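Local coordinates for protein beta-galacturonidase (Eisenbergiella tayi, PDB 6NCW) that hydrolyses beta-galacturonides as a glycoside hydrolase of family 2 and may also have some beta-glucuronidase activity, at residues M1-F5 and E317-L322; S17-F23 and V34-P40; R387-S391 and I417-Y421. All coordinates share one frame; numbering follows the deposited sequence.

Contact 1 (M1-F5 and E317-L322)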
ATOM      1  N   MET A   1     -28.107 -20.682  -9.221  1.00 34.69           N
ATOM      2  CA  MET A   1     -27.924 -21.583  -8.093  1.00 36.02           C
ATOM      3  C   MET A   1     -28.532 -21.053  -6.788  1.00 34.63           C
ATOM      4  O   MET A   1     -28.193 -19.954  -6.353  1.00 32.28           O
ATOM      5  CB  MET A   1     -26.445 -21.828  -7.903  1.00 39.81           C
ATOM      6  CG  MET A   1     -26.154 -22.915  -6.960  1.00 37.85           C
ATOM      7  SD  MET A   1     -24.386 -23.056  -6.698  1.00 31.77           S
ATOM      8  CE  MET A   1     -24.451 -24.676  -5.942  1.00 31.41           C
ATOM      9  N   ILE A   2     -29.409 -21.845  -6.168  1.00 30.38           N
ATOM     10  CA  ILE A   2     -30.099 -21.462  -4.943  1.00 28.12           C
ATOM     11  C   ILE A   2     -29.666 -22.321  -3.759  1.00 31.14           C
ATOM     12  O   ILE A   2     -29.473 -21.810  -2.653  1.00 28.61           O
ATOM     13  CB  ILE A   2     -31.633 -21.533  -5.133  1.00 31.90           C
ATOM     14  CG1 ILE A   2     -32.104 -20.615  -6.268  1.00 28.25           C
ATOM     15  CG2 ILE A   2     -32.338 -21.171  -3.845  1.00 31.19           C
ATOM     16  CD1 ILE A   2     -32.003 -19.130  -5.934  1.00 27.47           C
ATOM     17  N   ARG A   3     -29.555 -23.631  -3.963  1.00 27.28           N
ATOM     18  CA  ARG A   3     -29.067 -24.586  -2.980  1.00 25.92           C
ATOM     19  C   ARG A   3     -28.031 -25.461  -3.669  1.00 26.84           C
ATOM     20  O   ARG A   3     -27.872 -25.402  -4.891  1.00 31.25           O
ATOM     21  CB  ARG A   3     -30.205 -25.452  -2.421  1.00 28.72           C
ATOM     22  CG  ARG A   3     -31.430 -24.679  -1.956  1.00 27.45           C
ATOM     23  CD  ARG A   3     -31.136 -23.908  -0.677  1.00 23.68           C
ATOM     24  NE  ARG A   3     -30.753 -24.792   0.425  1.00 24.53           N
ATOM     25  CZ  ARG A   3     -31.615 -25.336   1.271  1.00 26.83           C
ATOM     26  NH1 ARG A   3     -32.917 -25.088   1.124  1.00 29.56           N
ATOM     27  NH2 ARG A   3     -31.187 -26.133   2.254  1.00 22.32           N
ATOM     28  N   THR A   4     -27.317 -26.280  -2.890  1.00 24.80           N
ATOM     29  CA  THR A   4     -26.364 -27.217  -3.480  1.00 25.80           C
ATOM     30  C   THR A   4     -27.021 -28.509  -3.957  1.00 28.57           C
ATOM     31  O   THR A   4     -26.323 -29.400  -4.442  1.00 26.87           O
ATOM     32  CB  THR A   4     -25.244 -27.561  -2.487  1.00 26.38           C
ATOM     33  OG1 THR A   4     -25.816 -28.121  -1.302  1.00 30.93           O
ATOM     34  CG2 THR A   4     -24.433 -26.317  -2.106  1.00 24.85           C
ATOM     35  N   PHE A   5     -28.339 -28.632  -3.839  1.00 25.45           N
ATOM     36  CA  PHE A   5     -29.065 -29.806  -4.290  1.00 27.33           C
ATOM     37  C   PHE A   5     -30.413 -29.329  -4.818  1.00 30.01           C
ATOM     38  O   PHE A   5     -30.807 -28.182  -4.590  1.00 28.80           O
ATOM     39  CB  PHE A   5     -29.224 -30.806  -3.141  1.00 28.14           C
ATOM     40  CG  PHE A   5     -30.001 -30.247  -1.983  1.00 30.93           C
ATOM     41  CD1 PHE A   5     -31.361 -30.498  -1.859  1.00 29.05           C
ATOM     42  CD2 PHE A   5     -29.382 -29.431  -1.047  1.00 26.33           C
ATOM     43  CE1 PHE A   5     -32.088 -29.957  -0.812  1.00 28.29           C
ATOM     44  CE2 PHE A   5     -30.099 -28.890   0.010  1.00 28.96           C
ATOM     45  CZ  PHE A   5     -31.455 -29.155   0.127  1.00 29.12           C
ATOM     46  N   GLU A 317     -28.860 -19.732   2.621  1.00 22.23           N
ATOM     47  CA  GLU A 317     -28.949 -21.186   2.753  1.00 23.82           C
ATOM     48  C   GLU A 317     -27.920 -21.902   1.893  1.00 21.35           C
ATOM     49  O   GLU A 317     -27.554 -23.046   2.184  1.00 23.97           O
ATOM     50  CB  GLU A 317     -30.350 -21.649   2.372  1.00 22.85           C
ATOM     51  CG  GLU A 317     -31.411 -20.993   3.231  1.00 23.29           C
ATOM     52  CD  GLU A 317     -32.803 -21.181   2.687  1.00 27.06           C
ATOM     53  OE1 GLU A 317     -33.046 -20.797   1.529  1.00 26.36           O
ATOM     54  OE2 GLU A 317     -33.653 -21.710   3.424  1.00 31.05           O
ATOM     55  N   LEU A 318     -27.471 -21.275   0.815  1.00 19.59           N
ATOM     56  CA  LEU A 318     -26.389 -21.868   0.041  1.00 20.22           C
ATOM     57  C   LEU A 318     -25.114 -21.981   0.885  1.00 21.67           C
ATOM     58  O   LEU A 318     -24.378 -22.969   0.788  1.00 19.96           O
ATOM     59  CB  LEU A 318     -26.158 -21.030  -1.218  1.00 20.22           C
ATOM     60  CG  LEU A 318     -25.110 -21.486  -2.237  1.00 32.22           C
ATOM     61  CD1 LEU A 318     -25.551 -22.776  -2.930  1.00 30.12           C
ATOM     62  CD2 LEU A 318     -24.880 -20.380  -3.259  1.00 25.59           C
ATOM     63  N   PHE A 319     -24.842 -20.981   1.725  1.00 19.53           N
ATOM     64  CA  PHE A 319     -23.660 -21.038   2.587  1.00 20.19           C
ATOM     65  C   PHE A 319     -23.832 -22.115   3.651  1.00 21.87           C
ATOM     66  O   PHE A 319     -22.917 -22.910   3.899  1.00 20.44           O
ATOM     67  CB  PHE A 319     -23.406 -19.667   3.238  1.00 18.71           C
ATOM     68  CG  PHE A 319     -22.106 -19.589   4.016  1.00 24.93           C
ATOM     69  CD1 PHE A 319     -20.888 -19.450   3.352  1.00 24.31           C
ATOM     70  CD2 PHE A 319     -22.105 -19.652   5.397  1.00 16.47           C
ATOM     71  CE1 PHE A 319     -19.680 -19.375   4.061  1.00 22.87           C
ATOM     72  CE2 PHE A 319     -20.908 -19.591   6.115  1.00 20.08           C
ATOM     73  CZ  PHE A 319     -19.696 -19.449   5.442  1.00 21.20           C
ATOM     74  N   LEU A 320     -25.013 -22.155   4.283  1.00 21.35           N
ATOM     75  CA  LEU A 320     -25.312 -23.196   5.265  1.00 22.48           C
ATOM     76  C   LEU A 320     -25.204 -24.585   4.646  1.00 20.94           C
ATOM     77  O   LEU A 320     -24.669 -25.500   5.276  1.00 23.54           O
ATOM     78  CB  LEU A 320     -26.706 -22.971   5.860  1.00 19.38           C
ATOM     79  CG  LEU A 320     -26.910 -21.631   6.587  1.00 20.70           C
ATOM     80  CD1 LEU A 320     -28.364 -21.415   6.973  1.00 20.42           C
ATOM     81  CD2 LEU A 320     -26.031 -21.556   7.833  1.00 20.53           C
ATOM     82  N   ASP A 321     -25.699 -24.761   3.413  1.00 22.40           N
ATOM     83  CA  ASP A 321     -25.505 -26.027   2.696  1.00 23.58           C
ATOM     84  C   ASP A 321     -24.029 -26.401   2.649  1.00 24.30           C
ATOM     85  O   ASP A 321     -23.660 -27.556   2.878  1.00 24.49           O
ATOM     86  CB  ASP A 321     -26.032 -25.956   1.253  1.00 21.00           C
ATOM     87  CG  ASP A 321     -27.562 -26.002   1.146  1.00 27.57           C
ATOM     88  OD1 ASP A 321     -28.065 -25.650   0.049  1.00 25.55           O
ATOM     89  OD2 ASP A 321     -28.259 -26.359   2.132  1.00 28.66           O
ATOM     90  N   LEU A 322     -23.171 -25.441   2.302  1.00 19.21           N
ATOM     91  CA  LEU A 322     -21.748 -25.753   2.194  1.00 21.96           C
ATOM     92  C   LEU A 322     -21.135 -26.075   3.552  1.00 18.37           C
ATOM     93  O   LEU A 322     -20.166 -26.844   3.625  1.00 18.11           O
ATOM     94  CB  LEU A 322     -21.004 -24.601   1.523  1.00 17.73           C
ATOM     95  CG  LEU A 322     -21.295 -24.409   0.030  1.00 24.22           C
ATOM     96  CD1 LEU A 322     -20.948 -22.974  -0.422  1.00 21.01           C
ATOM     97  CD2 LEU A 322     -20.540 -25.435  -0.812  1.00 19.88           C
TER

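Contact 2 (S17-F23 and V34-P40)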
ATOM      1  N   SER A  17     -33.518 -15.422 -10.752  1.00 21.87           N
ATOM      2  CA  SER A  17     -32.238 -14.767 -10.520  1.00 21.75           C
ATOM      3  C   SER A  17     -31.173 -15.438 -11.387  1.00 24.24           C
ATOM      4  O   SER A  17     -31.496 -16.196 -12.308  1.00 25.26           O
ATOM      5  CB  SER A  17     -31.870 -14.815  -9.041  1.00 20.59           C
ATOM      6  OG  SER A  17     -32.064 -16.117  -8.531  1.00 21.90           O
ATOM      7  N   SER A  18     -29.899 -15.215 -11.057  1.00 20.71           N
ATOM      8  CA  SER A  18     -28.784 -15.573 -11.932  1.00 24.69           C
ATOM      9  C   SER A  18     -29.021 -15.014 -13.335  1.00 22.76           C
ATOM     10  O   SER A  18     -28.898 -15.710 -14.334  1.00 24.55           O
ATOM     11  CB  SER A  18     -28.559 -17.088 -11.973  1.00 21.90           C
ATOM     12  OG  SER A  18     -28.193 -17.611 -10.701  1.00 27.96           O
ATOM     13  N   ALA A  19     -29.337 -13.726 -13.399  1.00 21.35           N
ATOM     14  CA  ALA A  19     -29.779 -13.098 -14.638  1.00 23.02           C
ATOM     15  C   ALA A  19     -29.641 -11.595 -14.481  1.00 22.39           C
ATOM     16  O   ALA A  19     -29.482 -11.080 -13.374  1.00 26.69           O
ATOM     17  CB  ALA A  19     -31.235 -13.476 -14.977  1.00 18.49           C
ATOM     18  N   LEU A  20     -29.719 -10.890 -15.605  1.00 24.31           N
ATOM     19  CA  LEU A  20     -29.802  -9.439 -15.590  1.00 22.10           C
ATOM     20  C   LEU A  20     -31.271  -9.021 -15.538  1.00 26.34           C
ATOM     21  O   LEU A  20     -32.091  -9.527 -16.311  1.00 21.94           O
ATOM     22  CB  LEU A  20     -29.104  -8.849 -16.823  1.00 23.78           C
ATOM     23  CG  LEU A  20     -27.649  -9.264 -17.080  1.00 23.80           C
ATOM     24  CD1 LEU A  20     -27.047  -8.459 -18.213  1.00 22.91           C
ATOM     25  CD2 LEU A  20     -26.803  -9.103 -15.815  1.00 22.72           C
ATOM     26  N   TRP A  21     -31.602  -8.122 -14.609  1.00 23.29           N
ATOM     27  CA  TRP A  21     -32.887  -7.442 -14.568  1.00 22.80           C
ATOM     28  C   TRP A  21     -32.681  -5.975 -14.913  1.00 27.94           C
ATOM     29  O   TRP A  21     -31.561  -5.460 -14.880  1.00 26.80           O
ATOM     30  CB  TRP A  21     -33.550  -7.515 -13.187  1.00 23.16           C
ATOM     31  CG  TRP A  21     -33.882  -8.869 -12.625  1.00 18.71           C
ATOM     32  CD1 TRP A  21     -33.252 -10.064 -12.869  1.00 18.69           C
ATOM     33  CD2 TRP A  21     -34.942  -9.151 -11.705  1.00 19.62           C
ATOM     34  NE1 TRP A  21     -33.864 -11.077 -12.143  1.00 19.74           N
ATOM     35  CE2 TRP A  21     -34.903 -10.535 -11.426  1.00 17.37           C
ATOM     36  CE3 TRP A  21     -35.924  -8.358 -11.082  1.00 22.05           C
ATOM     37  CZ2 TRP A  21     -35.795 -11.139 -10.553  1.00 18.90           C
ATOM     38  CZ3 TRP A  21     -36.808  -8.962 -10.213  1.00 19.11           C
ATOM     39  CH2 TRP A  21     -36.735 -10.339  -9.951  1.00 18.00           C
ATOM     40  N   ASN A  22     -33.776  -5.290 -15.221  1.00 28.29           N
ATOM     41  CA  ASN A  22     -33.702  -3.853 -15.442  1.00 27.66           C
ATOM     42  C   ASN A  22     -33.751  -3.141 -14.105  1.00 25.61           C
ATOM     43  O   ASN A  22     -34.576  -3.476 -13.252  1.00 23.85           O
ATOM     44  CB  ASN A  22     -34.848  -3.374 -16.332  1.00 27.12           C
ATOM     45  CG  ASN A  22     -34.622  -3.708 -17.781  1.00 30.70           C
ATOM     46  OD1 ASN A  22     -33.487  -3.750 -18.251  1.00 32.20           O
ATOM     47  ND2 ASN A  22     -35.698  -3.945 -18.498  1.00 32.92           N
ATOM     48  N   PHE A  23     -32.877  -2.138 -13.944  1.00 23.08           N
ATOM     49  CA  PHE A  23     -32.650  -1.454 -12.683  1.00 25.35           C
ATOM     50  C   PHE A  23     -32.627   0.053 -12.886  1.00 21.84           C
ATOM     51  O   PHE A  23     -31.999   0.555 -13.819  1.00 24.01           O
ATOM     52  CB  PHE A  23     -31.315  -1.906 -12.051  1.00 23.59           C
ATOM     53  CG  PHE A  23     -30.912  -1.124 -10.811  1.00 24.28           C
ATOM     54  CD1 PHE A  23     -30.004  -0.071 -10.891  1.00 23.21           C
ATOM     55  CD2 PHE A  23     -31.417  -1.469  -9.566  1.00 22.12           C
ATOM     56  CE1 PHE A  23     -29.617   0.637  -9.744  1.00 21.17           C
ATOM     57  CE2 PHE A  23     -31.042  -0.767  -8.419  1.00 21.22           C
ATOM     58  CZ  PHE A  23     -30.136   0.285  -8.506  1.00 18.15           C
ATOM     59  N   VAL A  34     -31.930   3.591 -17.076  1.00 36.70           N
ATOM     60  CA  VAL A  34     -32.196   2.177 -16.842  1.00 34.39           C
ATOM     61  C   VAL A  34     -30.938   1.398 -17.216  1.00 33.91           C
ATOM     62  O   VAL A  34     -30.424   1.523 -18.332  1.00 36.51           O
ATOM     63  CB  VAL A  34     -33.418   1.696 -17.636  1.00 29.74           C
ATOM     64  CG1 VAL A  34     -33.638   0.210 -17.413  1.00 31.14           C
ATOM     65  CG2 VAL A  34     -34.656   2.474 -17.206  1.00 31.75           C
ATOM     66  N   ILE A  35     -30.415   0.617 -16.276  1.00 31.18           N
ATOM     67  CA  ILE A  35     -29.221  -0.175 -16.538  1.00 32.55           C
ATOM     68  C   ILE A  35     -29.567  -1.648 -16.327  1.00 30.74           C
ATOM     69  O   ILE A  35     -30.559  -1.991 -15.687  1.00 29.79           O
ATOM     70  CB  ILE A  35     -28.019   0.262 -15.663  1.00 26.63           C
ATOM     71  CG1 ILE A  35     -28.242  -0.075 -14.201  1.00 28.11           C
ATOM     72  CG2 ILE A  35     -27.819   1.776 -15.757  1.00 32.10           C
ATOM     73  CD1 ILE A  35     -27.125  -0.885 -13.578  1.00 30.40           C
ATOM     74  N   GLN A  36     -28.746  -2.528 -16.895  1.00 32.44           N
ATOM     75  CA  GLN A  36     -28.936  -3.964 -16.716  1.00 27.74           C
ATOM     76  C   GLN A  36     -28.069  -4.416 -15.548  1.00 27.29           C
ATOM     77  O   GLN A  36     -26.838  -4.362 -15.614  1.00 27.46           O
ATOM     78  CB  GLN A  36     -28.603  -4.716 -18.000  1.00 26.80           C
ATOM     79  CG  GLN A  36     -29.580  -4.385 -19.140  1.00 35.02           C
ATOM     80  CD  GLN A  36     -29.129  -4.962 -20.459  1.00 35.13           C
ATOM     81  OE1 GLN A  36     -28.168  -4.475 -21.055  1.00 31.07           O
ATOM     82  NE2 GLN A  36     -29.795  -6.032 -20.906  1.00 32.32           N
ATOM     83  N   ALA A  37     -28.713  -4.853 -14.482  1.00 23.16           N
ATOM     84  CA  ALA A  37     -28.049  -5.140 -13.234  1.00 19.47           C
ATOM     85  C   ALA A  37     -28.124  -6.628 -12.919  1.00 22.25           C
ATOM     86  O   ALA A  37     -29.097  -7.295 -13.288  1.00 22.95           O
ATOM     87  CB  ALA A  37     -28.686  -4.342 -12.092  1.00 17.71           C
ATOM     88  N   PRO A  38     -27.112  -7.185 -12.252  1.00 20.79           N
ATOM     89  CA  PRO A  38     -27.176  -8.602 -11.863  1.00 17.75           C
ATOM     90  C   PRO A  38     -28.098  -8.856 -10.676  1.00 20.85           C
ATOM     91  O   PRO A  38     -28.163  -8.077  -9.721  1.00 23.49           O
ATOM     92  CB  PRO A  38     -25.722  -8.927 -11.503  1.00 23.30           C
ATOM     93  CG  PRO A  38     -25.149  -7.609 -11.057  1.00 23.23           C
ATOM     94  CD  PRO A  38     -25.800  -6.577 -11.950  1.00 20.88           C
ATOM     95  N   VAL A  39     -28.801  -9.984 -10.732  1.00 19.84           N
ATOM     96  CA  VAL A  39     -29.563 -10.499  -9.603  1.00 19.18           C
ATOM     97  C   VAL A  39     -29.122 -11.943  -9.424  1.00 22.69           C
ATOM     98  O   VAL A  39     -29.179 -12.729 -10.372  1.00 21.17           O
ATOM     99  CB  VAL A  39     -31.084 -10.417  -9.827  1.00 20.67           C
ATOM    100  CG1 VAL A  39     -31.837 -11.113  -8.695  1.00 18.66           C
ATOM    101  CG2 VAL A  39     -31.545  -8.952  -9.938  1.00 18.81           C
ATOM    102  N   PRO A  40     -28.625 -12.353  -8.236  1.00 18.97           N
ATOM    103  CA  PRO A  40     -28.396 -11.538  -7.031  1.00 21.94           C
ATOM    104  C   PRO A  40     -27.349 -10.444  -7.230  1.00 17.37           C
ATOM    105  O   PRO A  40     -26.503 -10.565  -8.124  1.00 17.56           O
ATOM    106  CB  PRO A  40     -27.894 -12.556  -5.996  1.00 18.63           C
ATOM    107  CG  PRO A  40     -27.284 -13.639  -6.818  1.00 24.21           C
ATOM    108  CD  PRO A  40     -28.145 -13.735  -8.058  1.00 21.08           C
TER

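Contact 3 (R387-S391 and I417-Y421)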
ATOM      1  N   ARG A 387     -34.599  -7.091  29.160  1.00 24.58           N
ATOM      2  CA  ARG A 387     -34.852  -8.451  29.640  1.00 29.02           C
ATOM      3  C   ARG A 387     -36.192  -8.986  29.135  1.00 29.18           C
ATOM      4  O   ARG A 387     -36.303 -10.166  28.787  1.00 27.92           O
ATOM      5  CB  ARG A 387     -34.804  -8.478  31.175  1.00 30.54           C
ATOM      6  CG  ARG A 387     -35.020  -9.845  31.817  1.00 29.59           C
ATOM      7  CD  ARG A 387     -35.788  -9.721  33.142  1.00 31.66           C
ATOM      8  NE  ARG A 387     -37.076  -9.022  32.982  1.00 30.86           N
ATOM      9  CZ  ARG A 387     -38.174  -9.559  32.448  1.00 35.41           C
ATOM     10  NH1 ARG A 387     -38.162 -10.808  32.003  1.00 31.31           N
ATOM     11  NH2 ARG A 387     -39.287  -8.840  32.341  1.00 34.28           N
ATOM     12  N   GLU A 388     -37.223  -8.130  29.089  1.00 27.38           N
ATOM     13  CA  GLU A 388     -38.524  -8.562  28.584  1.00 31.15           C
ATOM     14  C   GLU A 388     -38.419  -9.031  27.139  1.00 28.21           C
ATOM     15  O   GLU A 388     -38.995 -10.058  26.771  1.00 28.19           O
ATOM     16  CB  GLU A 388     -39.549  -7.425  28.720  1.00 29.52           C
ATOM     17  CG  GLU A 388     -40.900  -7.665  28.003  1.00 35.80           C
ATOM     18  CD  GLU A 388     -41.789  -6.418  28.008  1.00 33.45           C
ATOM     19  OE1 GLU A 388     -42.184  -5.958  29.101  1.00 35.05           O
ATOM     20  OE2 GLU A 388     -42.076  -5.877  26.917  1.00 40.18           O
ATOM     21  N   CYS A 389     -37.648  -8.313  26.318  1.00 29.93           N
ATOM     22  CA  CYS A 389     -37.428  -8.724  24.932  1.00 26.87           C
ATOM     23  C   CYS A 389     -36.634 -10.024  24.850  1.00 26.70           C
ATOM     24  O   CYS A 389     -36.982 -10.922  24.075  1.00 27.85           O
ATOM     25  CB  CYS A 389     -36.698  -7.619  24.165  1.00 30.06           C
ATOM     26  SG  CYS A 389     -37.590  -6.054  24.061  1.00 33.66           S
ATOM     27  N   TYR A 390     -35.525 -10.128  25.596  1.00 25.45           N
ATOM     28  CA  TYR A 390     -34.770 -11.378  25.568  1.00 24.96           C
ATOM     29  C   TYR A 390     -35.679 -12.546  25.920  1.00 25.53           C
ATOM     30  O   TYR A 390     -35.651 -13.582  25.258  1.00 23.81           O
ATOM     31  CB  TYR A 390     -33.566 -11.323  26.521  1.00 23.68           C
ATOM     32  CG  TYR A 390     -32.338 -10.634  25.958  1.00 25.10           C
ATOM     33  CD1 TYR A 390     -31.268 -11.370  25.435  1.00 27.25           C
ATOM     34  CD2 TYR A 390     -32.244  -9.241  25.950  1.00 27.69           C
ATOM     35  CE1 TYR A 390     -30.125 -10.724  24.930  1.00 27.68           C
ATOM     36  CE2 TYR A 390     -31.117  -8.590  25.449  1.00 26.80           C
ATOM     37  CZ  TYR A 390     -30.064  -9.330  24.941  1.00 27.76           C
ATOM     38  OH  TYR A 390     -28.970  -8.660  24.443  1.00 27.40           O
ATOM     39  N   SER A 391     -36.512 -12.382  26.953  1.00 28.54           N
ATOM     40  CA  SER A 391     -37.374 -13.479  27.380  1.00 27.84           C
ATOM     41  C   SER A 391     -38.346 -13.859  26.273  1.00 28.18           C
ATOM     42  O   SER A 391     -38.500 -15.039  25.950  1.00 29.01           O
ATOM     43  CB  SER A 391     -38.129 -13.103  28.663  1.00 30.98           C
ATOM     44  OG  SER A 391     -38.775 -14.242  29.228  1.00 33.02           O
ATOM     45  N   ILE A 417     -28.513  -9.100  33.116  1.00 23.51           N
ATOM     46  CA  ILE A 417     -29.542  -9.711  33.961  1.00 26.83           C
ATOM     47  C   ILE A 417     -30.326 -10.790  33.209  1.00 32.28           C
ATOM     48  O   ILE A 417     -31.414 -11.185  33.647  1.00 35.22           O
ATOM     49  CB  ILE A 417     -30.496  -8.660  34.562  1.00 28.46           C
ATOM     50  CG1 ILE A 417     -31.346  -7.995  33.478  1.00 29.74           C
ATOM     51  CG2 ILE A 417     -29.724  -7.591  35.329  1.00 29.73           C
ATOM     52  CD1 ILE A 417     -32.344  -6.979  34.008  1.00 28.17           C
ATOM     53  N   CYS A 418     -29.802 -11.277  32.079  1.00 28.75           N
ATOM     54  CA  CYS A 418     -30.528 -12.218  31.230  1.00 27.26           C
ATOM     55  C   CYS A 418     -29.844 -13.573  31.136  1.00 26.30           C
ATOM     56  O   CYS A 418     -30.266 -14.415  30.334  1.00 25.74           O
ATOM     57  CB  CYS A 418     -30.708 -11.653  29.817  1.00 28.23           C
ATOM     58  SG  CYS A 418     -31.637 -10.107  29.772  1.00 32.69           S
ATOM     59  N   LEU A 419     -28.806 -13.814  31.932  1.00 26.51           N
ATOM     60  CA  LEU A 419     -28.051 -15.044  31.762  1.00 24.55           C
ATOM     61  C   LEU A 419     -28.769 -16.262  32.328  1.00 27.49           C
ATOM     62  O   LEU A 419     -28.324 -17.389  32.087  1.00 25.04           O
ATOM     63  CB  LEU A 419     -26.669 -14.895  32.394  1.00 26.25           C
ATOM     64  CG  LEU A 419     -25.772 -13.807  31.808  1.00 25.05           C
ATOM     65  CD1 LEU A 419     -24.438 -13.797  32.536  1.00 22.37           C
ATOM     66  CD2 LEU A 419     -25.577 -13.979  30.277  1.00 21.40           C
ATOM     67  N   GLY A 420     -29.866 -16.075  33.063  1.00 25.92           N
ATOM     68  CA  GLY A 420     -30.643 -17.227  33.477  1.00 30.56           C
ATOM     69  C   GLY A 420     -31.392 -17.899  32.344  1.00 30.08           C
ATOM     70  O   GLY A 420     -31.744 -19.079  32.458  1.00 31.12           O
ATOM     71  N   TYR A 421     -31.616 -17.186  31.237  1.00 27.50           N
ATOM     72  CA  TYR A 421     -32.482 -17.697  30.177  1.00 28.30           C
ATOM     73  C   TYR A 421     -31.809 -18.670  29.207  1.00 27.68           C
ATOM     74  O   TYR A 421     -32.423 -19.685  28.866  1.00 30.04           O
ATOM     75  CB  TYR A 421     -33.087 -16.543  29.378  1.00 27.88           C
ATOM     76  CG  TYR A 421     -34.043 -15.651  30.138  1.00 29.22           C
ATOM     77  CD1 TYR A 421     -33.743 -14.314  30.356  1.00 27.98           C
ATOM     78  CD2 TYR A 421     -35.275 -16.131  30.588  1.00 32.60           C
ATOM     79  CE1 TYR A 421     -34.615 -13.478  31.019  1.00 31.38           C
ATOM     80  CE2 TYR A 421     -36.168 -15.292  31.262  1.00 35.75           C
ATOM     81  CZ  TYR A 421     -35.823 -13.971  31.480  1.00 34.02           C
ATOM     82  OH  TYR A 421     -36.682 -13.129  32.143  1.00 36.14           O
TER

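Contact 1 (M1-F5 and E317-L322)
Arg-3 grips the carboxylate of Asp-321 side-on with two nitrogens, one to each oxygen. Arg-3 NE reaches Asp-321 OD1 at 2.8 Å, and Arg-3 NH2 reaches Asp-321 OD2 at 2.9 Å, the latter on the syn lone pair. The two flat groups are nearly coplanar, 20° apart. OD1 takes a further bond from the backbone: Thr-4 N lies 3.1 Å from Asp-321 OD1 and approaches from the opposite face of the carboxylate plane to Arg-3 NE. Three N-H groups thus fix the rotation of the carboxylate. Bends at chi2 (-71°) and chi3 (-61°) fold the arginine back toward the helix, laying one guanidinium face over Glu-317 CB, with Phe-5 CZ over the opposite face, offset toward the guanidinium's rim. Glu-317 forms its salt bridge with Lys-73; its OE2 is near Arg-3 NH1 as a charge only, while Thr-4 OG1 is held by Glu-325. Beside the polar grip, Leu-318 CD1 packs against the N-terminal chain: Met-1 CE touches Leu-318 CD1 at 3.7 Å, and Thr-4 CG2 meets the same methyl at 3.8 Å. Met-1 also packs on Ser-18 of the second subunit, and Leu-322 on Leu-20 of that subunit. The arrangement is a bidentate salt bridge with a backbone amide added, by which the irregular N-terminal segment, in the loop ahead of strand 12-15, is clasped to helix 317-326 of the TIM barrel.

Contact 2 (S17-F23 and V34-P40)
Strands 19-23 and 35-39 pair antiparallel as the two arms of a hairpin, with six backbone hydrogen bonds joining Ala-19 to Val-39, Trp-21 to Ala-37 and Phe-23 to Ile-35, and with Ser-18 and Ala-19 both facing Val-39 in a G1 beta bulge. On the face that carries Trp-21 and Phe-23 the packing is aromatic against aliphatic. Val-39 CG2 sits over the five-membered ring of Trp-21, 3.6 Å from its centroid and 12° off the normal, a CH-pi contact. The same valine turns its other methyl to Ser-17: Val-39 CG1 is 3.7 Å from Ser-17 CB. With CG anti to the backbone N (chi1 173°), Phe-23 runs alongside Ile-35, whose CG1 meets the ring edge at Phe-23 CD1, 3.7 Å away, while Ala-37 CB touches Phe-23 CB at 3.6 Å. Tyr-58 and Tyr-46 extend this apolar layer. On the face with Asn-22, residues Leu-20, Gln-36 and Pro-38 meet the second subunit, where Glu-325 O accepts a bond from Gln-36 NE2. The hairpin's chemistry is therefore two-sided: rings and methyls tie it into its own sandwich, and a mixed polar and apolar surface serves the subunit interface.

Contact 3 (R387-S391 and I417-Y421)
Tyr-421 spreads its ring along helix 384-400, with Ser-391 over one face and Arg-387 at the edge. Ser-391 CB is 4.2 Å from the Tyr-421 ring centroid. At 30° off the normal, this CH-pi contact is off-centre, over the phenol end. Ser-391 OG lies 3.5 Å from Tyr-421 CE2. The aliphatic part of Arg-387 comes in at the rim, where Arg-387 CG is 3.7 Å from Tyr-421 CE1 and lies near the ring plane. From there the arginine doubles back: its CG is anti to the backbone N (chi1 -179°), and the later turn at chi3 (56°) swings the guanidinium round to the phenol oxygen. Arg-387 NH1 donates to Tyr-421 OH across 2.8 Å, with the oxygen close to the guanidinium plane but the bond somewhat bent at the hydrogen. NH2 of the same group forms a salt bridge with Glu-384, which gives the guanidinium a second hold.

On the same turn of the helix, the thiol of Cys-418 wedges between the helix backbone and Tyr-390. Cys-418 SG is 3.6 Å from Arg-387 CA and approaches the Tyr-390 ring obliquely, a sulfur-aromatic contact with 4.3 Å from SG to the ring centroid. Ile-417 CD1 adds an apolar touch on Arg-387 CB. The Cys-418 to Tyr-421 segment is a type I beta turn, which carries the cysteine and the tyrosine to the same helix. Tyr-390 lies about 7 Å, side chain to side chain, from the galacturonate-binding Asn-377. The junction combines apolar and sulfur-aromatic packing with one N-H...O bond from a charged donor to the phenol oxygen.

In the fold
Along the chain, contact 2 is nested within the long loop that contact 1 closes, and contact 3 follows both. Contacts 1 and 2 have centres about 21 Å apart and touch where Met-1 and Ile-2 pack on Ser-18 and Ser-17; both also reach the second subunit, in part through each other's counterparts. Contact 3 lies on the opposite side of the chain's centre, its centre about 33 Å and 43 Å from those of contacts 1 and 2, and meets no other chain. Contact 2 belongs to the edge of a six-stranded antiparallel sheet, contact 3 to the TIM barrel, and contact 1 bridges the N-terminus to that barrel. Contacts 1 and 2 thus border the subunit interface, whereas contact 3 lies within the barrel nearer the sugar-binding residues.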